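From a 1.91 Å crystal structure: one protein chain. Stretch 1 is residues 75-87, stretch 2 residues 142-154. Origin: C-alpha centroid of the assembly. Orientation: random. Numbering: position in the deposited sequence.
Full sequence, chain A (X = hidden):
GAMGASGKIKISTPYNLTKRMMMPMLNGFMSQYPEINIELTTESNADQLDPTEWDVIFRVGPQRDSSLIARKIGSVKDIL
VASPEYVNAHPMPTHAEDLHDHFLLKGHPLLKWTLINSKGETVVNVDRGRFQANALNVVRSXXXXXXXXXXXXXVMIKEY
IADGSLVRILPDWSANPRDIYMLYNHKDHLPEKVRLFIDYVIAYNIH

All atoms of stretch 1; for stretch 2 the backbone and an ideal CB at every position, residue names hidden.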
ATOM      1  N   SER A  75       3.859   1.523  19.314  1.00 24.99           N
ATOM      2  CA  SER A  75       2.539   0.965  19.503  1.00 28.88           C
ATOM      3  C   SER A  75       1.530   1.782  18.715  1.00 26.46           C
ATOM      4  O   SER A  75       1.742   2.956  18.392  1.00 26.84           O
ATOM      5  CB  SER A  75       2.171   0.886  20.986  1.00 33.38           C
ATOM      6  OG  SER A  75       2.132   2.169  21.556  1.00 37.60           O
ATOM      7  N   VAL A  76       0.447   1.128  18.376  1.00 26.40           N
ATOM      8  CA  VAL A  76      -0.619   1.726  17.602  1.00 29.40           C
ATOM      9  C   VAL A  76      -1.932   1.399  18.293  1.00 31.52           C
ATOM     10  O   VAL A  76      -2.058   0.379  18.979  1.00 34.54           O
ATOM     11  CB  VAL A  76      -0.591   1.213  16.140  1.00 31.67           C
ATOM     12  CG1 VAL A  76      -1.148  -0.184  16.035  1.00 34.62           C
ATOM     13  CG2 VAL A  76      -1.345   2.135  15.248  1.00 33.69           C
ATOM     14  N   LYS A  77      -2.911   2.282  18.131  1.00 34.77           N
ATOM     15  CA  LYS A  77      -4.251   2.039  18.644  1.00 38.04           C
ATOM     16  C   LYS A  77      -5.268   2.406  17.572  1.00 35.33           C
ATOM     17  O   LYS A  77      -5.200   3.493  16.995  1.00 33.23           O
ATOM     18  CB  LYS A  77      -4.511   2.832  19.928  1.00 42.04           C
ATOM     19  CG  LYS A  77      -5.932   2.676  20.447  1.00 45.72           C
ATOM     20  CD  LYS A  77      -6.139   3.413  21.764  1.00 48.64           C
ATOM     21  CE  LYS A  77      -7.094   4.575  21.610  1.00 51.84           C
ATOM     22  NZ  LYS A  77      -6.344   5.847  21.472  1.00 53.42           N
ATOM     23  N   ASP A  78      -6.209   1.508  17.319  1.00 27.15           N
ATOM     24  CA  ASP A  78      -7.215   1.716  16.292  1.00 25.29           C
ATOM     25  C   ASP A  78      -8.433   2.436  16.862  1.00 24.70           C
ATOM     26  O   ASP A  78      -8.899   2.121  17.959  1.00 26.22           O
ATOM     27  CB  ASP A  78      -7.620   0.379  15.683  1.00 24.59           C
ATOM     28  CG  ASP A  78      -6.416  -0.514  15.386  1.00 27.19           C
ATOM     29  OD1 ASP A  78      -5.449  -0.036  14.750  1.00 26.33           O
ATOM     30  OD2 ASP A  78      -6.417  -1.682  15.833  1.00 29.67           O
ATOM     31  N   ILE A  79      -8.946   3.404  16.096  1.00 25.08           N
ATOM     32  CA  ILE A  79     -10.032   4.273  16.524  1.00 23.84           C
ATOM     33  C   ILE A  79     -11.022   4.398  15.379  1.00 25.49           C
ATOM     34  O   ILE A  79     -10.679   4.227  14.206  1.00 27.50           O
ATOM     35  CB  ILE A  79      -9.541   5.675  16.930  1.00 22.05           C
ATOM     36  CG1 ILE A  79      -8.916   6.363  15.724  1.00 21.52           C
ATOM     37  CG2 ILE A  79      -8.485   5.589  18.065  1.00 19.01           C
ATOM     38  CD1 ILE A  79      -8.367   7.714  16.054  1.00 24.71           C
ATOM     39  N   LEU A  80     -12.253   4.733  15.729  1.00 22.71           N
ATOM     40  CA  LEU A  80     -13.325   4.877  14.755  1.00 21.77           C
ATOM     41  C   LEU A  80     -13.351   6.311  14.257  1.00 22.81           C
ATOM     42  O   LEU A  80     -13.255   7.239  15.064  1.00 26.60           O
ATOM     43  CB  LEU A  80     -14.660   4.505  15.392  1.00 20.79           C
ATOM     44  CG  LEU A  80     -14.794   3.052  15.873  1.00 22.30           C
ATOM     45  CD1 LEU A  80     -16.045   2.872  16.766  1.00 24.15           C
ATOM     46  CD2 LEU A  80     -14.838   2.093  14.691  1.00 22.80           C
ATOM     47  N   VAL A  81     -13.446   6.490  12.930  1.00 17.86           N
ATOM     48  CA  VAL A  81     -13.536   7.813  12.315  1.00 18.55           C
ATOM     49  C   VAL A  81     -14.494   7.801  11.123  1.00 19.00           C
ATOM     50  O   VAL A  81     -14.885   6.749  10.616  1.00 18.16           O
ATOM     51  CB  VAL A  81     -12.161   8.372  11.856  1.00 16.63           C
ATOM     52  CG1 VAL A  81     -11.257   8.606  13.043  1.00 19.29           C
ATOM     53  CG2 VAL A  81     -11.470   7.421  10.837  1.00 15.54           C
ATOM     54  N   ALA A  82     -14.880   9.011  10.695  1.00 19.92           N
ATOM     55  CA  ALA A  82     -15.680   9.265   9.499  1.00 16.68           C
ATOM     56  C   ALA A  82     -15.452  10.721   9.084  1.00 21.22           C
ATOM     57  O   ALA A  82     -15.036  11.554   9.897  1.00 21.34           O
ATOM     58  CB  ALA A  82     -17.173   8.990   9.747  1.00 17.41           C
ATOM     59  N   SER A  83     -15.735  11.035   7.823  1.00 20.07           N
ATOM     60  CA  SER A  83     -15.554  12.423   7.385  1.00 22.00           C
ATOM     61  C   SER A  83     -16.646  13.327   7.969  1.00 23.16           C
ATOM     62  O   SER A  83     -17.686  12.852   8.415  1.00 26.67           O
ATOM     63  CB  SER A  83     -15.549  12.509   5.861  1.00 23.18           C
ATOM     64  OG  SER A  83     -16.868  12.527   5.350  1.00 25.44           O
ATOM     65  N   PRO A  84     -16.399  14.639   8.050  1.00 24.91           N
ATOM     66  CA  PRO A  84     -17.476  15.560   8.470  1.00 25.14           C
ATOM     67  C   PRO A  84     -18.698  15.487   7.577  1.00 28.50           C
ATOM     68  O   PRO A  84     -19.825  15.639   8.063  1.00 33.08           O
ATOM     69  CB  PRO A  84     -16.802  16.937   8.399  1.00 26.59           C
ATOM     70  CG  PRO A  84     -15.348  16.631   8.670  1.00 25.80           C
ATOM     71  CD  PRO A  84     -15.084  15.298   8.030  1.00 26.86           C
ATOM     72  N   GLU A  85     -18.520  15.240   6.281  1.00 27.16           N
ATOM     73  CA  GLU A  85     -19.680  15.138   5.406  1.00 28.42           C
ATOM     74  C   GLU A  85     -20.559  13.951   5.797  1.00 29.46           C
ATOM     75  O   GLU A  85     -21.788  14.054   5.792  1.00 29.06           O
ATOM     76  CB  GLU A  85     -19.228  15.036   3.947  1.00 31.17           C
ATOM     77  CG  GLU A  85     -20.369  14.995   2.929  1.00 37.90           C
ATOM     78  CD  GLU A  85     -19.901  14.595   1.523  1.00 42.05           C
ATOM     79  OE1 GLU A  85     -18.873  13.869   1.404  1.00 42.82           O
ATOM     80  OE2 GLU A  85     -20.563  15.019   0.539  1.00 40.41           O
ATOM     81  N   TYR A  86     -19.953  12.815   6.148  1.00 31.46           N
ATOM     82  CA  TYR A  86     -20.765  11.682   6.594  1.00 31.35           C
ATOM     83  C   TYR A  86     -21.460  11.979   7.920  1.00 34.25           C
ATOM     84  O   TYR A  86     -22.608  11.568   8.142  1.00 33.47           O
ATOM     85  CB  TYR A  86     -19.903  10.428   6.730  1.00 27.30           C
ATOM     86  CG  TYR A  86     -20.734   9.225   7.117  1.00 25.96           C
ATOM     87  CD1 TYR A  86     -21.388   8.474   6.141  1.00 27.76           C
ATOM     88  CD2 TYR A  86     -20.901   8.867   8.444  1.00 22.01           C
ATOM     89  CE1 TYR A  86     -22.157   7.393   6.474  1.00 27.80           C
ATOM     90  CE2 TYR A  86     -21.694   7.796   8.792  1.00 26.17           C
ATOM     91  CZ  TYR A  86     -22.314   7.052   7.802  1.00 28.08           C
ATOM     92  OH  TYR A  86     -23.083   5.951   8.140  1.00 30.76           O
ATOM     93  N   VAL A  87     -20.766  12.670   8.818  1.00 35.91           N
ATOM     94  CA  VAL A  87     -21.311  12.984  10.134  1.00 38.37           C
ATOM     95  C   VAL A  87     -22.492  13.942  10.023  1.00 43.72           C
ATOM     96  O   VAL A  87     -23.508  13.784  10.712  1.00 47.07           O
ATOM     97  CB  VAL A  87     -20.182  13.545  11.015  1.00 33.17           C
ATOM     98  CG1 VAL A  87     -20.725  14.192  12.274  1.00 36.56           C
ATOM     99  CG2 VAL A  87     -19.212  12.440  11.361  1.00 27.57           C
ATOM    100  N   UNK A 142     -11.993   5.852   0.998  1.00 23.23           N
ATOM    101  CA  UNK A 142     -13.449   5.837   0.896  1.00 22.79           C
ATOM    102  C   UNK A 142     -14.096   6.566   2.067  1.00 21.92           C
ATOM    103  O   UNK A 142     -15.142   7.216   1.897  1.00 21.93           O
ATOM    104  CB  UNK A 142     -13.961   4.397   0.829  1.00 22.79           C
ATOM    105  N   UNK A 143     -13.488   6.453   3.254  1.00 18.04           N
ATOM    106  CA  UNK A 143     -13.917   7.201   4.426  1.00 17.60           C
ATOM    107  C   UNK A 143     -13.837   8.706   4.176  1.00 20.37           C
ATOM    108  O   UNK A 143     -14.791   9.445   4.458  1.00 20.31           O
ATOM    109  CB  UNK A 143     -13.066   6.820   5.639  1.00 17.60           C
ATOM    110  N   UNK A 144     -12.696   9.175   3.649  1.00 19.46           N
ATOM    111  CA  UNK A 144     -12.538  10.594   3.329  1.00 22.39           C
ATOM    112  C   UNK A 144     -13.609  11.078   2.360  1.00 24.12           C
ATOM    113  O   UNK A 144     -14.052  12.233   2.438  1.00 27.01           O
ATOM    114  CB  UNK A 144     -11.150  10.851   2.738  1.00 22.39           C
ATOM    115  N   UNK A 145     -14.063  10.210   1.467  1.00 20.60           N
ATOM    116  CA  UNK A 145     -15.121  10.570   0.544  1.00 25.26           C
ATOM    117  C   UNK A 145     -16.507  10.463   1.168  1.00 24.70           C
ATOM    118  O   UNK A 145     -17.506  10.636   0.466  1.00 26.68           O
ATOM    119  CB  UNK A 145     -15.044   9.683  -0.701  1.00 25.26           C
ATOM    120  N   UNK A 146     -16.599  10.203   2.468  1.00 23.64           N
ATOM    121  CA  UNK A 146     -17.876  10.291   3.142  1.00 21.99           C
ATOM    122  C   UNK A 146     -18.799   9.121   2.931  1.00 24.26           C
ATOM    123  O   UNK A 146     -20.020   9.280   3.051  1.00 26.56           O
ATOM    124  CB  UNK A 146     -18.592  11.567   2.695  1.00 21.99           C
ATOM    125  N   UNK A 147     -18.255   7.938   2.659  1.00 22.50           N
ATOM    126  CA  UNK A 147     -19.035   6.734   2.451  1.00 24.11           C
ATOM    127  C   UNK A 147     -19.272   5.938   3.727  1.00 23.88           C
ATOM    128  O   UNK A 147     -19.987   4.934   3.680  1.00 19.89           O
ATOM    129  CB  UNK A 147     -18.338   5.846   1.418  1.00 24.11           C
ATOM    130  N   UNK A 148     -18.728   6.348   4.866  1.00 21.51           N
ATOM    131  CA  UNK A 148     -19.132   5.681   6.094  1.00 20.93           C
ATOM    132  C   UNK A 148     -18.036   5.679   7.149  1.00 21.76           C
ATOM    133  O   UNK A 148     -17.055   6.419   7.056  1.00 22.99           O
ATOM    134  CB  UNK A 148     -19.554   4.242   5.789  1.00 20.93           C
ATOM    135  N   UNK A 149     -18.249   4.815   8.150  1.00 19.20           N
ATOM    136  CA  UNK A 149     -17.415   4.680   9.343  1.00 19.94           C
ATOM    137  C   UNK A 149     -16.407   3.560   9.129  1.00 21.54           C
ATOM    138  O   UNK A 149     -16.759   2.482   8.627  1.00 24.75           O
ATOM    139  CB  UNK A 149     -18.269   4.408  10.583  1.00 19.94           C
ATOM    140  N   UNK A 150     -15.159   3.795   9.523  1.00 20.49           N
ATOM    141  CA  UNK A 150     -14.130   2.765   9.495  1.00 24.26           C
ATOM    142  C   UNK A 150     -13.384   2.722  10.820  1.00 23.13           C
ATOM    143  O   UNK A 150     -13.469   3.625  11.651  1.00 25.63           O
ATOM    144  CB  UNK A 150     -13.154   3.010   8.342  1.00 24.26           C
ATOM    145  N   UNK A 151     -12.633   1.649  11.000  1.00 23.66           N
ATOM    146  CA  UNK A 151     -11.721   1.514  12.123  1.00 20.69           C
ATOM    147  C   UNK A 151     -10.306   1.507  11.565  1.00 16.76           C
ATOM    148  O   UNK A 151     -10.000   0.753  10.637  1.00 16.95           O
ATOM    149  CB  UNK A 151     -12.009   0.250  12.935  1.00 20.69           C
ATOM    150  N   UNK A 152      -9.451   2.346  12.130  1.00 17.88           N
ATOM    151  CA  UNK A 152      -8.215   2.652  11.448  1.00 19.05           C
ATOM    152  C   UNK A 152      -7.119   2.864  12.483  1.00 23.09           C
ATOM    153  O   UNK A 152      -7.382   3.476  13.536  1.00 24.81           O
ATOM    154  CB  UNK A 152      -8.373   3.882  10.551  1.00 19.05           C
ATOM    155  N   UNK A 153      -5.903   2.374  12.231  1.00 22.62           N
ATOM    156  CA  UNK A 153      -4.796   2.644  13.160  1.00 23.79           C
ATOM    157  C   UNK A 153      -4.520   4.137  13.242  1.00 26.01           C
ATOM    158  O   UNK A 153      -4.296   4.792  12.219  1.00 29.26           O
ATOM    159  CB  UNK A 153      -3.531   1.900  12.727  1.00 23.79           C
ATOM    160  N   UNK A 154      -4.490   4.661  14.477  1.00 25.19           N
ATOM    161  CA  UNK A 154      -4.438   6.113  14.690  1.00 27.68           C
ATOM    162  C   UNK A 154      -3.254   6.768  13.985  1.00 24.71           C
ATOM    163  O   UNK A 154      -3.391   7.876  13.448  1.00 24.55           O
ATOM    164  CB  UNK A 154      -4.370   6.418  16.188  1.00 27.68           C
TER

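Position 142 lies on a helix far from stretch 1, so nothing visible restricts the choice; it is Ala142. At 143 the CB points sideways, 5.3 Å from Ala82 CA, leaving room for a small or medium side chain. Cys143 fits: its SG lies 3.6 Å from Ala82 CA, packing where the strand ends. Its carbonyl O accepts from a water that also accepts from Ser83 N and donates to the O of position 148. Positions 144 and 145 point away and would tolerate many residues; they are Ser144 and Glu145.

Position 146 has phi 78°, which favours glycine, and its ideal CB would fall 2.7 Å from Glu85 OE1, a clash. Gly146 lets the helix of stretch 1 come close: Ser83 OG, which caps that helix by accepting from Tyr86 N, is 3.3 Å from Gly146 CA. Position 147 points away, unconstrained by stretch 1; it is Leu147. At 148, phi 151° and psi -165° would jam a CB against the preceding carbonyl, again calling for glycine. Gly148 CA sits over a face of the Tyr86 ring, 3.7 Å from the ring centroid, a CH-pi contact.

At 149 the CB points sideways, 4.8 Å from Ala82 CB and 5.1 Å from Tyr86 CE2, an apolar setting for a branched or long aliphatic residue. Ile149 places CG1 4.0 Å from Tyr86 CE2 and CG2 4.3 Å from Leu80 CD2.

Positions 150 to 153 pair antiparallel with stretch 1, and their side chains alternate between faces. Position 150 shares a face with Val81; a beta-branched residue, Val or Thr, would suit. Thr150 lays CG2 3.9 Å from Val81 CG2, while its OG1 is satisfied elsewhere in the structure.

At 151 the ideal CB is 3.8 Å from Leu80 CD2, on the face of Leu80 and Asp78, inviting an aliphatic chain. Leu151 brings CD1 3.6 Å from Leu80 CD2. Position 152 pairs with Ile79 through two backbone hydrogen bonds, which do not select the residue; several apolar ones would do. Met152 lies on the face of Ile79 and Val81, its CB 4.3 Å from Ile79 O, so a long flexible chain is accepted but not demanded.

Position 153 needs no amide donor to stretch 1, and its phi of -62° admits proline. Pro153 CB packs 3.5 Å from Val76 CG2. At 154 the ideal CB is tight, 3.1 Å from Lys77 O, and a short acceptor could meet Lys77 N. Asp154 OD1 accepts a weak hydrogen bond from Lys77 N (3.4 Å), while Asp154 N donates to Lys77 O (2.9 Å).

Stretch 2 (142-154) ACSEGLGITLMPD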
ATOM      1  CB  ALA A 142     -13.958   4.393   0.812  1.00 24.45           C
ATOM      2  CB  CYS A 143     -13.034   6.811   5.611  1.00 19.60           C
ATOM      3  SG  CYS A 143     -13.534   7.423   7.227  1.00 22.69           S
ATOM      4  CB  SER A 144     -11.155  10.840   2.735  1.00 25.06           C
ATOM      5  OG  SER A 144     -10.178  10.943   3.748  1.00 27.18           O
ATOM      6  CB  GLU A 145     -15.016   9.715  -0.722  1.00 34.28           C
ATOM      7  CG  GLU A 145     -14.056  10.313  -1.764  1.00 43.35           C
ATOM      8  CD  GLU A 145     -14.764  10.801  -3.034  1.00 50.54           C
ATOM      9  OE1 GLU A 145     -14.096  10.905  -4.089  1.00 53.27           O
ATOM     10  OE2 GLU A 145     -15.985  11.076  -2.981  1.00 52.91           O
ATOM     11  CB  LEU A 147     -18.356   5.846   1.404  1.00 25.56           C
ATOM     12  CG  LEU A 147     -18.243   6.400  -0.027  1.00 27.66           C
ATOM     13  CD1 LEU A 147     -17.307   5.527  -0.872  1.00 26.72           C
ATOM     14  CD2 LEU A 147     -19.626   6.521  -0.709  1.00 20.75           C
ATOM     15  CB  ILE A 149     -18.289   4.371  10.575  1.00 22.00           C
ATOM     16  CG1 ILE A 149     -19.219   5.543  10.923  1.00 18.98           C
ATOM     17  CG2 ILE A 149     -17.427   3.922  11.778  1.00 18.29           C
ATOM     18  CD1 ILE A 149     -20.371   5.108  11.717  1.00 20.01           C
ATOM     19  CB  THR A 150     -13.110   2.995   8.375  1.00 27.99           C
ATOM     20  OG1 THR A 150     -12.122   1.965   8.457  1.00 32.72           O
ATOM     21  CG2 THR A 150     -12.426   4.355   8.564  1.00 25.89           C
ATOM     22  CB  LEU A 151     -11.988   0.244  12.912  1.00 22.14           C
ATOM     23  CG  LEU A 151     -10.993   0.065  14.060  1.00 24.05           C
ATOM     24  CD1 LEU A 151     -11.403   0.974  15.175  1.00 22.35           C
ATOM     25  CD2 LEU A 151     -10.997  -1.385  14.562  1.00 26.19           C
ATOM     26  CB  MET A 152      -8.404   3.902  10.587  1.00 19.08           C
ATOM     27  CG  MET A 152      -7.267   4.281   9.687  1.00 22.96           C
ATOM     28  SD  MET A 152      -7.192   3.300   8.191  1.00 26.97           S
ATOM     29  CE  MET A 152      -8.865   3.431   7.589  1.00 22.29           C
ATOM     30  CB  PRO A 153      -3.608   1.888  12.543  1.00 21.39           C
ATOM     31  CG  PRO A 153      -4.193   0.951  11.529  1.00 23.87           C
ATOM     32  CD  PRO A 153      -5.446   1.652  11.034  1.00 23.96           C
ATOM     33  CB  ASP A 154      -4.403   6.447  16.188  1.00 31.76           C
ATOM     34  CG  ASP A 154      -3.245   5.776  16.927  1.00 35.71           C
ATOM     35  OD1 ASP A 154      -2.431   5.066  16.287  1.00 34.70           O
ATOM     36  OD2 ASP A 154      -3.160   5.961  18.165  1.00 38.03           O
TER
HETATM   37  O   HOH W   1     -16.979   9.130   5.918  1.00 26.48           O
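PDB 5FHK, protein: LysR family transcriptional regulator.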